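PDB 1H4V: histidyl-trna synthetase from Thermus thermophilus, which catalyses the ATP-dependent attachment of L-histidine to tRNA(His), releasing AMP and diphosphate. Local coordinates for the interface of chains A and B. Coordinates in Å, arbitrary orientation; residue numbers count along the deposited sequence, not the author numbering. Chains: chain A/B, Histidyl-trna synthetase.

Contact 1: the interface of chains A and B. Residues chain A 341-342, 345, 359, 361; chain B 136, 138, 243.
B:Asn136 and A:Leu361 are joined through water 1, which lies 2.9 Å from the amide nitrogen ND2 of B:Asn136 and 3.0 Å from the backbone oxygen O of A:Leu361. They meet where the anticodon-binding domain of one class II synthetase subunit rests on the catalytic region of the other. The other end of the same amide works within its own chain: OD1 of B:Asn136 accepts the backbone N of B:Ile138 at 2.9 Å, on a lone pair and in the carbonyl plane, and so caps the first turn of helix 137-153. Asparagine suits this place because one flat group can cap a helix with its oxygen and reach the water with its nitrogen. A chi1 of -161°, with CG anti to the backbone N, swings the amide to where both ends find these partners. A:Leu361 slides past it in the opposite direction, laying CD2 against the amide.

B:Ile138 is the apolar plug of the patch, its two branches dividing the work. CG1 stands beside the backbone N (chi1 -80°) and the chain runs on extended, which carries CD1 to helix 338-351. There CD1 touches CG1 of A:Val341 at 3.4 Å. It also meets CA of A:Ala342 at 3.9 Å, the small alanine letting the methyl come down onto the helix backbone. The other branch, CG2 of B:Ile138, lies over one face of the A:Phe345 ring, nearer the rim than the centre, 3.9 Å from CG. The same methyl meets the phenol oxygen OH of A:Tyr359 at 3.7 Å. A beta-branched residue fits here, since a short methyl arm and a longer ethyl arm reach different groups at once. At the margin, CE1 of the B:His243 imidazole touches CB of A:Ala342.

Contact 2: the interface of chains A and B. Residues chain A 39, 88-89, 92-93; chain B 5, 11, 13.
B:Asp11 pushes its carboxylate between A:Arg88 and A:His93 and takes hydrogen bonds from both. The guanidinium of A:Arg88 meets it end-on in a salt bridge, NH1 to OD2 and NH2 to OD1, each 2.8 Å and each on a syn lone pair, with the two planes only 8° apart. The anti lone pair of B:Asp11 OD2 takes NE2 of A:His93 at 2.9 Å, close to the imidazole plane, which is turned steeply from the carboxylate. Aspartate suits the place: its short carboxylate offers syn lone pairs to both arginine nitrogens and keeps an anti one for the histidine.

The A:His93 ring also receives B:Phe13, whose edge atom CE2 sits 3.6 Å above the imidazole, over its centre. The planes stand at 69°, an edge-to-face contact that an aromatic residue can make while its CD2 packs on CD2 of A:Leu39. Chi1 of 65° places the B:Phe13 ring between its backbone N and carbonyl carbon, turned toward both partners.

OE1 of A:Glu92 forms a salt bridge with NH1 of A:Arg88 in its own chain, 3.0 Å away. OE1 of A:Glu92 also accepts the backbone N of B:Ala5 at 2.6 Å. Replacing B:Asp11 with an alanine would probably leave the A:Arg88 guanidinium without its cross-chain counter-charge and A:His93 without the acceptor that fixes its ring.

The patch fastens the N-terminal segment of one subunit to helix 83-92, the loop after it and A:Leu39 of the other, helping to hold the homodimer together.

Contact 1: the interface of chains A and B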
loop_
_atom_site.group_PDB
_atom_site.type_symbol
_atom_site.label_atom_id
_atom_site.label_comp_id
_atom_site.label_asym_id
_atom_site.label_seq_id
_atom_site.Cartn_x
_atom_site.Cartn_y
_atom_site.Cartn_z
ATOM N N VAL A 341 0.577 -0.478 -37.374
ATOM C CA VAL A 341 0.306 -0.879 -35.993
ATOM C C VAL A 341 1.627 -0.936 -35.218
ATOM O O VAL A 341 1.752 -0.378 -34.134
ATOM C CB VAL A 341 -0.359 -2.266 -35.948
ATOM C CG1 VAL A 341 -0.494 -2.738 -34.507
ATOM C CG2 VAL A 341 -1.706 -2.220 -36.633
ATOM N N ALA A 342 2.618 -1.601 -35.798
ATOM C CA ALA A 342 3.930 -1.710 -35.173
ATOM C C ALA A 342 4.589 -0.339 -35.064
ATOM O O ALA A 342 5.205 -0.013 -34.049
ATOM C CB ALA A 342 4.813 -2.637 -35.980
ATOM N N PHE A 345 3.355 1.639 -32.225
ATOM C CA PHE A 345 3.941 1.151 -30.992
ATOM C C PHE A 345 5.332 1.747 -30.826
ATOM O O PHE A 345 5.675 2.222 -29.750
ATOM C CB PHE A 345 3.991 -0.383 -31.034
ATOM C CG PHE A 345 4.906 -1.004 -30.011
ATOM C CD1 PHE A 345 4.776 -0.710 -28.653
ATOM C CD2 PHE A 345 5.862 -1.937 -30.403
ATOM C CE1 PHE A 345 5.578 -1.341 -27.701
ATOM C CE2 PHE A 345 6.673 -2.577 -29.452
ATOM C CZ PHE A 345 6.529 -2.280 -28.102
ATOM N N TYR A 359 -1.968 3.561 -28.214
ATOM C CA TYR A 359 -2.229 3.264 -29.610
ATOM C C TYR A 359 -3.207 2.107 -29.759
ATOM O O TYR A 359 -3.313 1.261 -28.878
ATOM C CB TYR A 359 -0.906 2.908 -30.289
ATOM C CG TYR A 359 -0.223 1.725 -29.640
ATOM C CD1 TYR A 359 -0.609 0.417 -29.945
ATOM C CD2 TYR A 359 0.749 1.909 -28.657
ATOM C CE1 TYR A 359 -0.052 -0.671 -29.282
ATOM C CE2 TYR A 359 1.313 0.827 -27.989
ATOM C CZ TYR A 359 0.903 -0.458 -28.305
ATOM O OH TYR A 359 1.417 -1.529 -27.613
ATOM N N LEU A 361 -4.487 -1.378 -31.450
ATOM C CA LEU A 361 -3.784 -2.552 -31.962
ATOM C C LEU A 361 -4.210 -3.011 -33.347
ATOM O O LEU A 361 -3.553 -3.862 -33.938
ATOM C CB LEU A 361 -3.923 -3.729 -31.004
ATOM C CG LEU A 361 -2.771 -3.957 -30.030
ATOM C CD1 LEU A 361 -3.050 -5.236 -29.227
ATOM C CD2 LEU A 361 -1.461 -4.075 -30.800
ATOM N N ASN B 136 -1.472 -10.856 -29.846
ATOM C CA ASN B 136 -0.565 -10.028 -30.640
ATOM C C ASN B 136 0.849 -9.930 -30.055
ATOM O O ASN B 136 1.026 -9.528 -28.912
ATOM C CB ASN B 136 -1.151 -8.625 -30.800
ATOM C CG ASN B 136 -0.530 -7.875 -31.954
ATOM O OD1 ASN B 136 0.684 -7.698 -32.010
ATOM N ND2 ASN B 136 -1.364 -7.444 -32.900
ATOM N N ILE B 138 3.065 -7.849 -30.419
ATOM C CA ILE B 138 3.447 -6.502 -30.043
ATOM C C ILE B 138 3.354 -6.391 -28.514
ATOM O O ILE B 138 4.183 -5.752 -27.883
ATOM C CB ILE B 138 2.521 -5.446 -30.720
ATOM C CG1 ILE B 138 2.973 -5.227 -32.168
ATOM C CG2 ILE B 138 2.546 -4.133 -29.949
ATOM C CD1 ILE B 138 2.023 -4.379 -33.013
ATOM N N HIS B 243 10.572 -6.675 -32.935
ATOM C CA HIS B 243 10.192 -5.463 -32.223
ATOM C C HIS B 243 11.270 -4.949 -31.275
ATOM O O HIS B 243 11.533 -3.747 -31.240
ATOM C CB HIS B 243 8.882 -5.672 -31.460
ATOM C CG HIS B 243 7.716 -5.960 -32.350
ATOM N ND1 HIS B 243 7.514 -5.301 -33.545
ATOM C CD2 HIS B 243 6.700 -6.846 -32.231
ATOM C CE1 HIS B 243 6.426 -5.772 -34.126
ATOM N NE2 HIS B 243 5.913 -6.710 -33.351
HETATM O O HOH W 1 -1.661 -5.834 -35.263
#

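Contact 2: the interface of chains A and B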
loop_
_atom_site.group_PDB
_atom_site.type_symbol
_atom_site.label_atom_id
_atom_site.label_comp_id
_atom_site.label_asym_id
_atom_site.label_seq_id
_atom_site.Cartn_x
_atom_site.Cartn_y
_atom_site.Cartn_z
ATOM N N LEU A 39 5.328 4.582 8.973
ATOM C CA LEU A 39 5.777 3.244 9.323
ATOM C C LEU A 39 4.856 2.189 8.700
ATOM O O LEU A 39 3.629 2.326 8.733
ATOM C CB LEU A 39 5.789 3.124 10.851
ATOM C CG LEU A 39 6.085 1.838 11.629
ATOM C CD1 LEU A 39 4.987 0.857 11.364
ATOM C CD2 LEU A 39 7.445 1.264 11.253
ATOM N N ARG A 88 4.805 -2.412 19.019
ATOM C CA ARG A 88 5.738 -3.521 18.873
ATOM C C ARG A 88 6.939 -3.073 18.042
ATOM O O ARG A 88 8.059 -3.539 18.251
ATOM C CB ARG A 88 5.030 -4.713 18.215
ATOM C CG ARG A 88 5.809 -6.037 18.210
ATOM C CD ARG A 88 6.854 -6.070 17.098
ATOM N NE ARG A 88 6.243 -5.857 15.789
ATOM C CZ ARG A 88 6.873 -5.328 14.748
ATOM N NH1 ARG A 88 8.140 -4.960 14.854
ATOM N NH2 ARG A 88 6.231 -5.147 13.608
ATOM N N ALA A 89 6.708 -2.161 17.103
ATOM C CA ALA A 89 7.790 -1.652 16.264
ATOM C C ALA A 89 8.651 -0.647 17.039
ATOM O O ALA A 89 9.874 -0.637 16.904
ATOM C CB ALA A 89 7.218 -0.996 14.997
ATOM N N GLU A 92 10.862 -2.849 19.113
ATOM C CA GLU A 92 11.864 -3.575 18.349
ATOM C C GLU A 92 13.022 -2.712 17.859
ATOM O O GLU A 92 14.175 -3.149 17.878
ATOM C CB GLU A 92 11.209 -4.284 17.153
ATOM C CG GLU A 92 12.134 -5.256 16.431
ATOM C CD GLU A 92 11.430 -6.102 15.383
ATOM O OE1 GLU A 92 10.378 -6.699 15.698
ATOM O OE2 GLU A 92 11.934 -6.183 14.245
ATOM N N HIS A 93 12.729 -1.485 17.442
ATOM C CA HIS A 93 13.773 -0.618 16.919
ATOM C C HIS A 93 14.385 0.362 17.906
ATOM O O HIS A 93 15.112 1.266 17.511
ATOM C CB HIS A 93 13.242 0.108 15.686
ATOM C CG HIS A 93 12.790 -0.828 14.613
ATOM N ND1 HIS A 93 13.673 -1.585 13.871
ATOM C CD2 HIS A 93 11.548 -1.219 14.234
ATOM C CE1 HIS A 93 12.995 -2.406 13.087
ATOM N NE2 HIS A 93 11.705 -2.205 13.289
ATOM N N ALA B 5 9.087 -8.785 14.912
ATOM C CA ALA B 5 8.462 -9.086 13.633
ATOM C C ALA B 5 8.894 -10.505 13.271
ATOM O O ALA B 5 10.060 -10.847 13.407
ATOM C CB ALA B 5 8.931 -8.092 12.558
ATOM N N ASP B 11 9.562 -4.248 9.378
ATOM C CA ASP B 11 8.934 -2.941 9.314
ATOM C C ASP B 11 9.708 -2.126 8.307
ATOM O O ASP B 11 10.917 -2.289 8.168
ATOM C CB ASP B 11 9.008 -2.225 10.660
ATOM C CG ASP B 11 8.347 -2.991 11.758
ATOM O OD1 ASP B 11 7.199 -3.430 11.558
ATOM O OD2 ASP B 11 8.972 -3.151 12.826
ATOM N N PHE B 13 10.500 1.795 7.290
ATOM C CA PHE B 13 10.408 3.194 7.672
ATOM C C PHE B 13 11.719 3.859 7.293
ATOM O O PHE B 13 12.639 3.180 6.869
ATOM C CB PHE B 13 10.098 3.334 9.173
ATOM C CG PHE B 13 11.177 2.821 10.085
ATOM C CD1 PHE B 13 12.187 3.667 10.535
ATOM C CD2 PHE B 13 11.150 1.504 10.543
ATOM C CE1 PHE B 13 13.157 3.216 11.433
ATOM C CE2 PHE B 13 12.114 1.041 11.443
ATOM C CZ PHE B 13 13.120 1.904 11.891
#

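About 46 Å separates the C-alpha centres of contact 1 and contact 2, and they have no residue in common. Contact 2 joins the catalytic region of chain A to that of chain B, whereas contact 1 sets the anticodon-binding domain of chain A against the catalytic region of chain B. Each has a twin with the chains exchanged, so the two-fold dimer is fastened both within its catalytic core and at its outlying domains. Contact 1, mostly apolar in the residues described, is likely to steady where the anticodon-binding domain sits, while the charged network of contact 2 ties the N-terminal segments across the core.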